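Local coordinates for putative membrane anchored protein (Corynebacterium diphtheriae, PDB 3LSO) that is of unknown function but is probably held at the membrane of Corynebacterium diphtheriae as an elongated, multidomain all-beta protein, at residues 154-159 with 178-183; 207-212 with 252-257; 258-263 with 282-287. All coordinates share one frame; numbering follows the deposited sequence.

Contact 1 of 3, residues 154-159 with 178-183; sequences FIPEKT and TNADKP
The carbonyl oxygen of Lys158 is the best-held polar atom between 154-159 and 178-183, and a single bond grips it: Thr178 N donates to Lys158 O over 2.9 Å. The bond is fairly straight, 157° at the hydrogen, and arrives in the carbonyl plane. The OG1 of Thr178 turns to another partner, the backbone oxygen of Asp29, while its methyl CG2, in the crowded position between N and carbonyl carbon, faces the backbone oxygen of Glu157 and the ring of Pro156. Both segments belong to the DIP2116-like N-terminal domain, of the E-set clan of immunoglobulin-like beta folds. Here the end of strand 170-177 runs into a loop that passes alongside 154-157 and leads to strand 185-190, which pairs with strand 150-167. The Pro156 ring presents CG to Ala180, 4.0 Å from its CB and 3.4 Å from its O. Ile155, bent so that CD1 swings toward the loop, lies side by side with Pro183, its CD1 3.7 Å from Pro183 CB. On the solvent-exposed side the aliphatic part of Lys158, kinked at chi2 (83°), runs beside the Asn179 amide, with CE rather than NZ nearest to OD1.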
# COMPACT_ATOMS: atom_id res chain seq x y z
N PHE B 154 -0.58 -24.24 -13.83
CA PHE B 154 -0.06 -25.60 -13.81
C PHE B 154 -0.92 -26.58 -14.61
O PHE B 154 -1.83 -27.22 -14.07
CB PHE B 154 0.13 -26.09 -12.36
CG PHE B 154 1.25 -25.41 -11.60
CD1 PHE B 154 2.13 -24.52 -12.24
CD2 PHE B 154 1.46 -25.68 -10.26
CE1 PHE B 154 3.16 -23.90 -11.54
CE2 PHE B 154 2.49 -25.07 -9.54
CZ PHE B 154 3.34 -24.18 -10.19
N ILE B 155 -0.62 -26.68 -15.91
CA ILE B 155 -1.24 -27.64 -16.83
C ILE B 155 -0.54 -28.99 -16.64
O ILE B 155 0.61 -29.01 -16.26
CB ILE B 155 -1.02 -27.20 -18.30
CG1 ILE B 155 -1.32 -25.70 -18.49
CG2 ILE B 155 -1.84 -28.04 -19.29
CD1 ILE B 155 -2.69 -25.26 -18.01
N PRO B 156 -1.25 -30.11 -16.89
CA PRO B 156 -0.49 -31.36 -17.05
C PRO B 156 0.31 -31.37 -18.35
O PRO B 156 0.00 -30.61 -19.28
CB PRO B 156 -1.58 -32.45 -17.09
CG PRO B 156 -2.86 -31.73 -17.37
CD PRO B 156 -2.71 -30.34 -16.81
N GLU B 157 1.34 -32.20 -18.42
CA GLU B 157 2.09 -32.40 -19.65
C GLU B 157 1.40 -33.48 -20.47
O GLU B 157 0.77 -34.38 -19.92
CB GLU B 157 3.55 -32.77 -19.35
CG GLU B 157 4.53 -31.56 -19.35
CD GLU B 157 4.83 -31.02 -20.76
OE1 GLU B 157 4.62 -31.77 -21.76
OE2 GLU B 157 5.28 -29.86 -20.89
N LYS B 158 1.49 -33.38 -21.79
CA LYS B 158 0.91 -34.38 -22.68
C LYS B 158 1.30 -35.80 -22.23
O LYS B 158 0.44 -36.69 -22.17
CB LYS B 158 1.29 -34.10 -24.14
CG LYS B 158 0.70 -35.07 -25.18
CD LYS B 158 -0.73 -34.69 -25.58
CE LYS B 158 -1.38 -35.77 -26.46
NZ LYS B 158 -1.29 -35.46 -27.92
N THR B 159 2.57 -36.00 -21.90
CA THR B 159 3.04 -37.25 -21.29
C THR B 159 3.18 -37.04 -19.79
O THR B 159 4.23 -36.66 -19.28
CB THR B 159 4.39 -37.75 -21.88
OG1 THR B 159 4.27 -37.84 -23.31
CG2 THR B 159 4.76 -39.11 -21.32
N THR B 178 -2.02 -37.99 -21.54
CA THR B 178 -3.34 -37.43 -21.33
C THR B 178 -3.54 -36.22 -22.24
O THR B 178 -2.56 -35.65 -22.72
CB THR B 178 -3.56 -37.07 -19.84
OG1 THR B 178 -4.96 -36.89 -19.59
CG2 THR B 178 -2.80 -35.80 -19.46
N ASN B 179 -4.81 -35.86 -22.48
CA ASN B 179 -5.18 -34.67 -23.28
C ASN B 179 -5.77 -33.54 -22.45
O ASN B 179 -6.42 -32.65 -23.00
CB ASN B 179 -6.20 -35.04 -24.36
CG ASN B 179 -5.68 -36.05 -25.36
OD1 ASN B 179 -4.46 -36.21 -25.56
ND2 ASN B 179 -6.60 -36.76 -26.00
N ALA B 180 -5.58 -33.57 -21.14
CA ALA B 180 -6.19 -32.56 -20.29
C ALA B 180 -5.52 -31.19 -20.36
O ALA B 180 -4.28 -31.08 -20.42
CB ALA B 180 -6.27 -33.06 -18.86
N ASP B 181 -6.35 -30.14 -20.36
CA ASP B 181 -5.92 -28.75 -20.41
C ASP B 181 -6.29 -28.11 -19.10
O ASP B 181 -5.81 -27.02 -18.78
CB ASP B 181 -6.69 -27.97 -21.49
CG ASP B 181 -6.65 -28.64 -22.86
OD1 ASP B 181 -5.56 -29.13 -23.25
OD2 ASP B 181 -7.70 -28.67 -23.54
N LYS B 182 -7.18 -28.77 -18.36
CA LYS B 182 -7.73 -28.20 -17.14
C LYS B 182 -6.67 -28.26 -16.05
O LYS B 182 -6.19 -29.35 -15.71
CB LYS B 182 -9.06 -28.85 -16.74
CG LYS B 182 -10.18 -28.47 -17.71
CD LYS B 182 -11.56 -28.92 -17.25
CE LYS B 182 -12.60 -28.72 -18.34
NZ LYS B 182 -13.91 -29.22 -17.89
N PRO B 183 -6.28 -27.08 -15.53
CA PRO B 183 -5.07 -26.88 -14.72
C PRO B 183 -5.25 -27.21 -13.24
O PRO B 183 -6.24 -26.83 -12.63
CB PRO B 183 -4.77 -25.38 -14.90
CG PRO B 183 -5.89 -24.82 -15.83
CD PRO B 183 -7.00 -25.80 -15.74

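Contact 2 of 3, residues 207-212 with 252-257; sequences QDVQIT and IIFDTS
Two backbone bonds of unequal quality join Val209 and Ile252, an antiparallel hydrogen-bonded pair. The better one runs from Ile252 N to Val209 O at 2.9 Å with an angle of 155° at the hydrogen, although the donor sits above the carbonyl plane. Its companion, from Val209 N to Ile252 O, is equally short but bent to 127°, and is weak. Next to this pair Ile253 CA makes a CA-H...O contact with Gln207 O, 3.6 Å away.

On the face that carries Val209, Ile211 and Ile252, the side chains interlock. Ile252 holds CG1 in the crowded position between N and the carbonyl carbon (chi1 56°), which brings CG1 close to Val209 O and 4.1 Å from Val209 CB; the chain then extends, so that CD1 reaches Ile211 CG1 at 3.9 Å, the two side chains crossing obliquely. Val209 sends CG2, anti to its own carbonyl carbon, to Phe254 CE1 at 4.0 Å, meeting the ring obliquely. On the other face Asp208 crosses Ile253, with OD1 3.8 Å from Ile253 CG1.

A second shell sets these groups in place. Ser251 OG bonds Asp208 OD1, and the Phe254 backbone bonds to Lys206. Val231 packs on Ile252 and Phe254, while Ile262 and Ile282 of the facing sheet meet Ile211, so the central strand 208-214 and the outer strand 247-253 pack over the five-stranded sheet, as in a beta sandwich. The chemistry differs between the two sides: Val209, Ile211 and Phe254 are buried together, with Ile252 partly so, whereas the other face holds the exposed Asp208 and Ile253, where the hydroxyl of Ser251 meets the carboxylate and exposure probably spares its charge burial.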
# COMPACT_ATOMS: atom_id res chain seq x y z
N GLN B 207 11.29 24.04 9.28
CA GLN B 207 11.58 23.06 10.32
C GLN B 207 12.22 21.77 9.75
O GLN B 207 12.12 21.48 8.56
CB GLN B 207 10.33 22.77 11.17
CG GLN B 207 9.41 21.68 10.59
CD GLN B 207 7.99 21.67 11.20
OE1 GLN B 207 7.69 22.45 12.13
NE2 GLN B 207 7.13 20.79 10.68
N ASP B 208 12.89 21.01 10.61
CA ASP B 208 13.48 19.74 10.20
C ASP B 208 12.41 18.70 10.01
O ASP B 208 11.47 18.61 10.78
CB ASP B 208 14.48 19.26 11.24
CG ASP B 208 15.87 19.77 10.99
OD1 ASP B 208 16.48 19.32 9.98
OD2 ASP B 208 16.36 20.60 11.79
N VAL B 209 12.55 17.91 8.95
CA VAL B 209 11.58 16.88 8.64
C VAL B 209 12.29 15.57 8.38
O VAL B 209 13.02 15.44 7.39
CB VAL B 209 10.73 17.25 7.41
CG1 VAL B 209 9.78 16.11 7.05
CG2 VAL B 209 9.99 18.56 7.66
N GLN B 210 12.08 14.61 9.28
CA GLN B 210 12.72 13.31 9.16
C GLN B 210 12.01 12.46 8.11
O GLN B 210 10.79 12.37 8.10
CB GLN B 210 12.78 12.60 10.51
CG GLN B 210 13.72 11.39 10.50
CD GLN B 210 14.22 10.98 11.88
OE1 GLN B 210 14.47 11.83 12.74
NE2 GLN B 210 14.38 9.68 12.09
N ILE B 211 12.79 11.86 7.22
CA ILE B 211 12.26 10.98 6.20
C ILE B 211 13.02 9.67 6.27
O ILE B 211 14.25 9.68 6.36
CB ILE B 211 12.46 11.56 4.78
CG1 ILE B 211 11.75 12.90 4.62
CG2 ILE B 211 11.92 10.61 3.74
CD1 ILE B 211 10.32 12.86 4.94
N THR B 212 12.30 8.56 6.20
CA THR B 212 12.89 7.24 6.38
C THR B 212 12.40 6.23 5.32
O THR B 212 11.20 6.06 5.13
CB THR B 212 12.62 6.75 7.80
OG1 THR B 212 13.49 7.45 8.69
CG2 THR B 212 12.84 5.26 7.95
N ILE B 252 15.15 16.89 6.16
CA ILE B 252 15.09 17.97 5.17
C ILE B 252 14.33 19.21 5.63
O ILE B 252 13.42 19.12 6.45
CB ILE B 252 14.50 17.50 3.85
CG1 ILE B 252 13.13 16.89 4.06
CG2 ILE B 252 15.42 16.47 3.19
CD1 ILE B 252 12.62 16.26 2.80
N ILE B 253 14.70 20.38 5.12
CA ILE B 253 14.02 21.60 5.52
C ILE B 253 13.33 22.20 4.30
O ILE B 253 13.98 22.51 3.32
CB ILE B 253 15.03 22.62 6.12
CG1 ILE B 253 15.71 22.03 7.36
CG2 ILE B 253 14.34 23.92 6.44
CD1 ILE B 253 16.99 22.74 7.83
N PHE B 254 12.01 22.35 4.33
CA PHE B 254 11.34 22.91 3.18
C PHE B 254 11.42 24.43 3.13
O PHE B 254 11.50 25.10 4.16
CB PHE B 254 9.89 22.47 3.13
CG PHE B 254 9.72 21.00 2.88
CD1 PHE B 254 9.38 20.14 3.92
CD2 PHE B 254 9.90 20.47 1.60
CE1 PHE B 254 9.23 18.79 3.70
CE2 PHE B 254 9.74 19.11 1.38
CZ PHE B 254 9.40 18.27 2.42
N ASP B 255 11.37 24.99 1.93
CA ASP B 255 11.43 26.43 1.75
C ASP B 255 10.05 27.04 1.57
O ASP B 255 9.80 28.12 2.07
CB ASP B 255 12.26 26.76 0.53
CG ASP B 255 13.73 26.50 0.74
OD1 ASP B 255 14.26 27.06 1.72
OD2 ASP B 255 14.33 25.75 -0.09
N THR B 256 9.18 26.33 0.86
CA THR B 256 7.86 26.83 0.44
C THR B 256 6.80 25.77 0.71
O THR B 256 7.10 24.58 0.64
CB THR B 256 7.85 27.12 -1.09
OG1 THR B 256 8.24 25.94 -1.81
CG2 THR B 256 8.80 28.27 -1.48
N SER B 257 5.57 26.18 1.00
CA SER B 257 4.49 25.21 1.15
C SER B 257 4.07 24.59 -0.20
O SER B 257 4.40 25.12 -1.27
CB SER B 257 3.30 25.80 1.94
OG SER B 257 2.55 26.74 1.20

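Contact 3 of 3, residues 258-263 with 282-287; sequences GSKTIT and IPVVTE
Strands 258-263 and 282-285 run antiparallel with their axes 4.5 Å apart, and Gly258 with Val284 and Lys260 with Ile282 form hydrogen-bonded pairs on either side of the non-hydrogen-bonded pair Ser259 with Pro283. Each outer pair makes both of its bonds. Lys260 N gives to Ile282 O at 2.8 Å, nearly straight at 170° but from above the carbonyl plane, whereas the return bond from Ile282 N to Lys260 O lies in that plane. Val284 N likewise meets Gly258 O at 2.8 Å. Pro283 has no N-H, but at its position the pattern requires none across to Ser259. Gly258 adopts a positive phi of 150°, at which a side chain would press on the preceding carbonyl oxygen.

The side chains of Lys260, Ile262, Ile282 and Val284 share one face. Ile262 sets CG1 against Ile282 CD1 at 3.7 Å, crossing it obliquely; Ile282 CG1 is anti to its carbonyl carbon and its chain is extended beyond it, which carries CD1 there. The first torsion of Lys260 sets CG beside its backbone N and 3.8 Å from Val284 CG2, and the bend at chi2 (-82°) then leads the end of the chain away to bond Thr256 OG1. Phe254 packs on both Lys260 and Val284. Ser259, on the opposite face, bonds Glu452.

This is the hairpin of strands 258-267 and 278-285 within a mixed five-stranded sheet. Its chemistry implies a lysine used in two ways: its methylenes pack against Val284 and Phe254, while the ammonium group is carried out to a hydroxyl, which probably spares the charge a buried position.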
# COMPACT_ATOMS: atom_id res chain seq x y z
N GLY B 258 3.37 23.46 -0.12
CA GLY B 258 2.89 22.69 -1.27
C GLY B 258 2.78 21.18 -0.98
O GLY B 258 3.24 20.71 0.05
N SER B 259 2.14 20.42 -1.88
CA SER B 259 2.26 18.97 -1.85
C SER B 259 3.64 18.66 -2.36
O SER B 259 3.96 18.92 -3.51
CB SER B 259 1.24 18.30 -2.75
OG SER B 259 -0.05 18.46 -2.21
N LYS B 260 4.46 18.12 -1.48
CA LYS B 260 5.80 17.74 -1.83
C LYS B 260 5.85 16.24 -2.12
O LYS B 260 5.25 15.45 -1.41
CB LYS B 260 6.74 18.13 -0.71
CG LYS B 260 6.57 19.61 -0.32
CD LYS B 260 7.35 20.53 -1.24
CE LYS B 260 7.06 21.97 -0.94
NZ LYS B 260 7.57 22.86 -2.02
N THR B 261 6.54 15.87 -3.20
CA THR B 261 6.64 14.47 -3.61
C THR B 261 8.00 13.95 -3.18
O THR B 261 9.03 14.44 -3.63
CB THR B 261 6.51 14.34 -5.12
OG1 THR B 261 5.18 14.70 -5.52
CG2 THR B 261 6.72 12.95 -5.52
N ILE B 262 7.99 12.98 -2.29
CA ILE B 262 9.22 12.37 -1.83
C ILE B 262 9.37 11.05 -2.55
O ILE B 262 8.42 10.26 -2.65
CB ILE B 262 9.20 12.14 -0.31
CG1 ILE B 262 8.72 13.40 0.43
CG2 ILE B 262 10.56 11.70 0.19
CD1 ILE B 262 9.57 14.66 0.15
N THR B 263 10.57 10.84 -3.08
CA THR B 263 10.89 9.60 -3.77
C THR B 263 12.13 9.02 -3.14
O THR B 263 13.08 9.76 -2.82
CB THR B 263 11.06 9.83 -5.27
OG1 THR B 263 9.88 10.48 -5.78
CG2 THR B 263 11.24 8.51 -5.99
N ILE B 282 3.90 14.58 0.83
CA ILE B 282 3.73 15.30 2.09
C ILE B 282 3.17 16.68 1.86
O ILE B 282 3.79 17.48 1.16
CB ILE B 282 5.04 15.57 2.79
CG1 ILE B 282 5.78 14.28 3.11
CG2 ILE B 282 4.78 16.31 4.11
CD1 ILE B 282 7.21 14.56 3.63
N PRO B 283 2.04 16.99 2.48
CA PRO B 283 1.56 18.33 2.37
C PRO B 283 2.36 19.21 3.29
O PRO B 283 2.42 18.94 4.50
CB PRO B 283 0.12 18.24 2.89
CG PRO B 283 -0.13 16.80 3.12
CD PRO B 283 1.18 16.20 3.36
N VAL B 284 2.98 20.25 2.76
CA VAL B 284 3.71 21.17 3.59
C VAL B 284 2.98 22.51 3.64
O VAL B 284 2.64 23.08 2.62
CB VAL B 284 5.13 21.30 3.11
CG1 VAL B 284 5.84 22.41 3.81
CG2 VAL B 284 5.84 20.02 3.38
N VAL B 285 2.72 22.99 4.84
CA VAL B 285 1.93 24.19 5.05
C VAL B 285 2.83 25.28 5.64
O VAL B 285 3.89 24.97 6.21
CB VAL B 285 0.75 23.89 6.01
CG1 VAL B 285 -0.29 23.03 5.32
CG2 VAL B 285 1.25 23.18 7.26
N THR B 286 2.43 26.55 5.53
CA THR B 286 3.21 27.68 6.08
C THR B 286 3.39 27.62 7.61
O THR B 286 4.49 27.37 8.12
CB THR B 286 2.59 29.02 5.68
OG1 THR B 286 2.47 29.06 4.26
CG2 THR B 286 3.46 30.19 6.17
N GLU B 287 2.30 27.85 8.33
CA GLU B 287 2.25 27.70 9.78
C GLU B 287 1.02 26.82 10.07
O GLU B 287 0.00 26.89 9.35
CB GLU B 287 2.12 29.10 10.45
CG GLU B 287 2.46 29.24 11.96
CD GLU B 287 1.95 30.58 12.58
OE1 GLU B 287 1.70 31.57 11.83
OE2 GLU B 287 1.79 30.63 13.83

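How the contacts relate
Along the chain the three contacts follow in series. Contact 1 belongs to the DIP2116-like N-terminal domain, while contacts 2 and 3 lie on the opposite side of the chain's centre, with centres about 58 and 55 Å from that of contact 1 and no touch between them and it. Contacts 2 and 3 are neighbours, their centres about 8 Å apart. They occupy different sheets: strands 208-214 and 247-253 in the three-stranded one, 258-267 and 278-285 in the five-stranded one. Residues 254-257 carry the chain from one to the other, and Phe254 packs between them, so both belong to what is probably a second beta domain, two sheets packed face to face.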